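Local coordinates for heme-binding protein A / AI-2 binding protein A (Helicobacter pylori SS1, PDB 6OFQ) that binds peptides in the periplasm and probably delivers them to an ABC transporter for uptake, as a substrate-binding protein of the family 5 type, at residues I152-E157 with R165-G170; K303-P308 with N371-T376. All coordinates share one frame; numbering follows the deposited sequence. Where two conformers were deposited one is given.

How the contacts relate
Contact 1 comes first along the chain and closes before contact 2 opens; their centres lie 44 Å apart and their nearest atoms about 28 Å, so the two do not touch. Contact 1 is local, a beta hairpin in which strands 153-160 and 163-168 pair at one border of a five-stranded antiparallel sheet. Contact 2 is long-range: the loop ahead of helix 308-317 packs on strand 373-380, which belongs to a different, mixed sheet. The two thus lie in different sheets of this large binding protein, contact 1 made mainly by backbone hydrogen bonds and contact 2 by stacked aromatic side chains.

Contact 1: I152-E157 with R165-G170; sequences IIKSIE and RFTLNG
A classic beta bulge marks this antiparallel hairpin at the border of a five-stranded sheet: two residues, Lys154 and Ser155, stand opposite the single residue Thr167. Thr167 O takes two bonds, from Lys154 N at 2.8 Å, bent to 133° at the hydrogen, and from Ser155 N at 3.1 Å, much straighter. Regular pairing follows, Thr167 N to Ser155 O and a reciprocal pair between Glu157 and Arg165, while Asn169 N closes the other end on Ile152 O.

On one face Ile156 lies alongside Phe166, its CG2 over the ring and its CD1 3.8 Å from Phe166 CE1. Branched and flat apolar groups suit this side, which helix 116-127 covers through Leu120, Phe123 and Met127.

The other face is polar. Ser155 OG shares a water with Thr167 OG1, Glu157 OE1 and Arg165 O; that water lies 2.7 Å from Glu157 OE1. Arg165 runs beside Glu157 with the charged atoms apart; in the conformer given, its NE bonds to Thr93 OG1. The hairpin is thus two-sided: short hydroxyls and a carboxylate gather round one water, while the apolar side chains opposite seat it on the helix.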
# COMPACT_ATOMS: atom_id res chain seq x y z
N ILE A 152 -12.62 16.57 1.61
CA ILE A 152 -11.97 16.89 2.90
C ILE A 152 -11.40 18.29 2.90
O ILE A 152 -11.57 19.07 3.85
CB ILE A 152 -10.88 15.85 3.19
CG1 ILE A 152 -11.50 14.47 3.45
CG2 ILE A 152 -9.98 16.21 4.36
CD1 ILE A 152 -10.52 13.31 3.49
N ILE A 153 -10.66 18.62 1.86
CA ILE A 153 -9.95 19.90 1.77
C ILE A 153 -10.82 20.97 1.13
O ILE A 153 -11.34 20.80 0.02
CB ILE A 153 -8.62 19.75 0.98
CG1 ILE A 153 -7.69 18.75 1.66
CG2 ILE A 153 -8.01 21.13 0.75
CD1 ILE A 153 -6.48 18.40 0.83
N LYS A 154 -11.08 22.03 1.91
CA LYS A 154 -11.75 23.25 1.39
C LYS A 154 -10.81 24.12 0.59
O LYS A 154 -11.17 24.57 -0.49
CB LYS A 154 -12.48 23.96 2.53
CG LYS A 154 -13.16 25.28 2.12
CD LYS A 154 -13.89 25.93 3.29
CE LYS A 154 -14.60 27.16 2.76
NZ LYS A 154 -15.57 27.58 3.81
N SER A 155 -9.64 24.42 1.14
CA SER A 155 -8.64 25.20 0.46
C SER A 155 -7.23 24.87 0.89
O SER A 155 -7.01 24.34 1.98
CB SER A 155 -8.90 26.68 0.73
OG SER A 155 -8.83 27.00 2.09
N ILE A 156 -6.33 25.12 -0.06
CA ILE A 156 -4.90 25.12 0.14
C ILE A 156 -4.33 26.44 -0.27
O ILE A 156 -4.56 26.84 -1.42
CB ILE A 156 -4.19 23.97 -0.60
CG1 ILE A 156 -5.01 22.70 -0.56
CG2 ILE A 156 -2.76 23.84 -0.13
CD1 ILE A 156 -4.39 21.58 -1.41
N GLU A 157 -3.56 27.07 0.62
CA GLU A 157 -3.01 28.40 0.37
C GLU A 157 -1.53 28.40 0.65
O GLU A 157 -1.09 27.91 1.71
CB GLU A 157 -3.60 29.44 1.33
CG GLU A 157 -5.09 29.62 1.27
CD GLU A 157 -5.51 30.42 2.50
OE1 GLU A 157 -5.81 29.87 3.60
OE2 GLU A 157 -5.45 31.68 2.42
N ARG A 165 -1.14 26.57 4.18
CA ARG A 165 -2.30 26.43 5.08
C ARG A 165 -3.41 25.65 4.40
O ARG A 165 -3.85 26.00 3.31
CB ARG A 165 -2.84 27.79 5.49
CG ARG A 165 -4.09 27.68 6.37
CD ARG A 165 -4.43 29.00 7.03
NE ARG A 165 -3.47 29.26 8.12
CZ ARG A 165 -3.25 30.43 8.72
NH1 ARG A 165 -3.83 31.55 8.34
NH2 ARG A 165 -2.35 30.50 9.67
N PHE A 166 -3.83 24.55 5.03
CA PHE A 166 -5.00 23.78 4.62
C PHE A 166 -6.16 24.15 5.49
O PHE A 166 -5.98 24.27 6.72
CB PHE A 166 -4.76 22.27 4.84
CG PHE A 166 -3.70 21.65 3.97
CD1 PHE A 166 -4.01 21.06 2.74
CD2 PHE A 166 -2.41 21.59 4.43
CE1 PHE A 166 -3.02 20.47 1.96
CE2 PHE A 166 -1.42 20.99 3.69
CZ PHE A 166 -1.72 20.47 2.44
N THR A 167 -7.29 24.41 4.85
CA THR A 167 -8.54 24.52 5.60
C THR A 167 -9.42 23.38 5.16
O THR A 167 -9.58 23.12 3.96
CB THR A 167 -9.22 25.88 5.28
OG1 THR A 167 -8.28 26.93 5.60
CG2 THR A 167 -10.52 26.00 6.08
N LEU A 168 -9.99 22.71 6.15
CA LEU A 168 -10.83 21.52 5.88
C LEU A 168 -12.31 21.84 5.94
O LEU A 168 -12.73 22.79 6.60
CB LEU A 168 -10.49 20.40 6.83
CG LEU A 168 -9.07 19.94 6.96
CD1 LEU A 168 -8.94 18.67 7.78
CD2 LEU A 168 -8.33 19.81 5.65
N ASN A 169 -13.13 21.02 5.26
CA ASN A 169 -14.56 21.17 5.38
C ASN A 169 -15.13 20.66 6.68
O ASN A 169 -16.29 20.97 7.00
CB ASN A 169 -15.25 20.51 4.18
CG ASN A 169 -15.08 21.30 2.90
OD1 ASN A 169 -15.37 22.51 2.89
ND2 ASN A 169 -14.68 20.65 1.80
N GLY A 170 -14.36 19.87 7.42
CA GLY A 170 -14.81 19.30 8.68
C GLY A 170 -13.59 18.63 9.30
O GLY A 170 -12.59 18.40 8.62
O HOH W 1 -14.02 21.29 -0.90
O HOH W 2 -6.43 27.27 3.45

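Contact 2: K303-P308 with N371-T376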
# COMPACT_ATOMS: atom_id res chain seq x y z
N LYS A 303 -23.86 -10.81 -10.22
CA LYS A 303 -24.66 -11.99 -9.99
C LYS A 303 -24.02 -12.94 -9.00
O LYS A 303 -22.81 -13.07 -9.00
CB LYS A 303 -25.01 -12.71 -11.31
CG LYS A 303 -25.90 -13.95 -11.15
CD LYS A 303 -26.23 -14.48 -12.55
CE LYS A 303 -27.34 -15.52 -12.45
NZ LYS A 303 -27.48 -16.26 -13.74
N TYR A 304 -24.80 -13.53 -8.12
CA TYR A 304 -24.38 -14.49 -7.10
C TYR A 304 -23.82 -13.75 -5.88
O TYR A 304 -24.30 -13.89 -4.74
CB TYR A 304 -23.41 -15.59 -7.56
CG TYR A 304 -23.86 -16.25 -8.85
CD1 TYR A 304 -25.03 -16.98 -8.87
CD2 TYR A 304 -23.10 -16.15 -10.00
CE1 TYR A 304 -25.41 -17.65 -10.03
CE2 TYR A 304 -23.48 -16.79 -11.18
CZ TYR A 304 -24.66 -17.51 -11.16
OH TYR A 304 -25.04 -18.15 -12.36
N PHE A 305 -22.80 -12.94 -6.14
CA PHE A 305 -22.09 -12.27 -5.04
C PHE A 305 -22.84 -11.07 -4.45
O PHE A 305 -22.47 -10.58 -3.39
CB PHE A 305 -20.71 -11.84 -5.54
CG PHE A 305 -19.91 -12.99 -6.07
CD1 PHE A 305 -19.38 -13.92 -5.20
CD2 PHE A 305 -19.76 -13.18 -7.43
CE1 PHE A 305 -18.75 -15.06 -5.68
CE2 PHE A 305 -19.14 -14.30 -7.91
CZ PHE A 305 -18.63 -15.25 -7.06
N ASN A 306 -23.87 -10.61 -5.14
CA ASN A 306 -24.86 -9.66 -4.61
C ASN A 306 -25.86 -10.27 -3.68
O ASN A 306 -26.66 -9.53 -3.11
CB ASN A 306 -25.56 -8.93 -5.73
CG ASN A 306 -26.48 -9.81 -6.55
OD1 ASN A 306 -26.65 -10.99 -6.31
ND2 ASN A 306 -26.93 -9.23 -7.66
N ASN A 307 -25.74 -11.54 -3.33
CA ASN A 307 -26.62 -12.23 -2.38
C ASN A 307 -25.81 -12.55 -1.15
O ASN A 307 -24.92 -13.43 -1.19
CB ASN A 307 -27.18 -13.48 -3.04
CG ASN A 307 -28.23 -14.16 -2.18
OD1 ASN A 307 -28.19 -14.13 -0.98
ND2 ASN A 307 -29.24 -14.70 -2.84
N PRO A 308 -26.09 -11.95 0.02
CA PRO A 308 -25.37 -12.21 1.24
C PRO A 308 -25.30 -13.70 1.56
O PRO A 308 -24.35 -14.15 2.16
CB PRO A 308 -26.14 -11.44 2.35
CG PRO A 308 -26.93 -10.47 1.57
CD PRO A 308 -27.17 -10.96 0.18
N ASN A 371 -27.67 -26.42 -6.96
CA ASN A 371 -26.60 -27.10 -7.75
C ASN A 371 -25.41 -26.16 -7.99
O ASN A 371 -24.66 -26.27 -8.99
CB ASN A 371 -27.16 -27.67 -9.05
CG ASN A 371 -28.42 -28.48 -8.84
OD1 ASN A 371 -29.47 -28.14 -9.37
ND2 ASN A 371 -28.34 -29.54 -8.04
N GLY A 372 -25.19 -25.19 -7.11
CA GLY A 372 -24.09 -24.24 -7.29
C GLY A 372 -24.19 -23.36 -8.51
O GLY A 372 -25.27 -23.08 -9.03
N PHE A 373 -23.02 -22.98 -9.04
CA PHE A 373 -22.91 -22.07 -10.14
C PHE A 373 -21.47 -22.05 -10.66
O PHE A 373 -20.60 -22.56 -9.95
CB PHE A 373 -23.47 -20.66 -9.87
CG PHE A 373 -22.82 -19.95 -8.71
CD1 PHE A 373 -21.68 -19.20 -8.90
CD2 PHE A 373 -23.36 -20.03 -7.45
CE1 PHE A 373 -21.10 -18.56 -7.79
CE2 PHE A 373 -22.79 -19.38 -6.33
CZ PHE A 373 -21.65 -18.64 -6.52
N LYS A 374 -21.25 -21.40 -11.79
CA LYS A 374 -19.91 -21.20 -12.31
C LYS A 374 -19.45 -19.76 -12.05
O LYS A 374 -20.23 -18.82 -12.16
CB LYS A 374 -19.87 -21.50 -13.81
CG LYS A 374 -20.26 -22.95 -14.07
CD LYS A 374 -20.21 -23.41 -15.52
CE LYS A 374 -20.36 -24.93 -15.44
NZ LYS A 374 -20.63 -25.67 -16.70
N THR A 375 -18.16 -19.62 -11.76
CA THR A 375 -17.54 -18.31 -11.53
C THR A 375 -16.06 -18.33 -11.86
O THR A 375 -15.57 -19.38 -12.33
CB THR A 375 -17.83 -17.88 -10.09
OG1 THR A 375 -17.48 -16.50 -9.93
CG2 THR A 375 -17.05 -18.68 -9.08
N THR A 376 -15.37 -17.21 -11.65
CA THR A 376 -14.00 -17.06 -12.05
C THR A 376 -13.29 -16.41 -10.87
O THR A 376 -13.91 -15.63 -10.12
CB THR A 376 -13.90 -16.17 -13.28
OG1 THR A 376 -14.50 -16.88 -14.38
CG2 THR A 376 -12.50 -15.87 -13.67
O HOH W 3 -23.32 -20.10 -13.45
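Aromatic stacking carries most of this contact. The rings of Tyr304 and Phe373 form an offset stack, nearly parallel at 5° with centroids 4.0 Å apart, and the two side chains run antiparallel, so that each CB overhangs the partner ring. Tyr304 CB is 3.9 Å from the centroid of the Phe373 ring, and Phe373 CB lies equally far from the centroid of the Tyr304 ring, two reciprocal CH-pi contacts. Within the stack the nearest atoms are Tyr304 CD2 and Phe373 CD1, 3.5 Å apart. Phe373 CB points toward the loop, and chi1 of 59° sets CG between the backbone N and the carbonyl carbon. Lys303 CG lies over the opposite face of Tyr304, sandwiching that ring between an aliphatic chain and an aromatic one.

Phe305 makes a set of edge contacts. Its CZ meets the edge of the Phe373 ring, an apolar contact 4.2 Å from Phe373 CE1. At its own rim, near the ring plane, sits a polar atom, Thr375 OG1, 3.3 Å from Phe305 CZ and held by a hydrogen bond to Glu422 OE1. Ile314 and Met423 add apolar neighbours to Phe305, as befits a large ring in a buried place.

The polar link is indirect: one water is 2.8 Å from Tyr304 OH and accepts from Lys374 N at 3.0 Å. Tyrosine suits this place because its ring can stack while its hydroxyl reaches the water.

Tyr304 to Asn307 form a type I beta turn, and Asn307 N-caps the following helix through OD1, bonded to Leu309 N. Turn and cap together make the lead-in to helix 308-317, a loop whose Tyr304 and Phe305 pack against Phe373 and Thr375 of strand 373-380 in the mixed sheet.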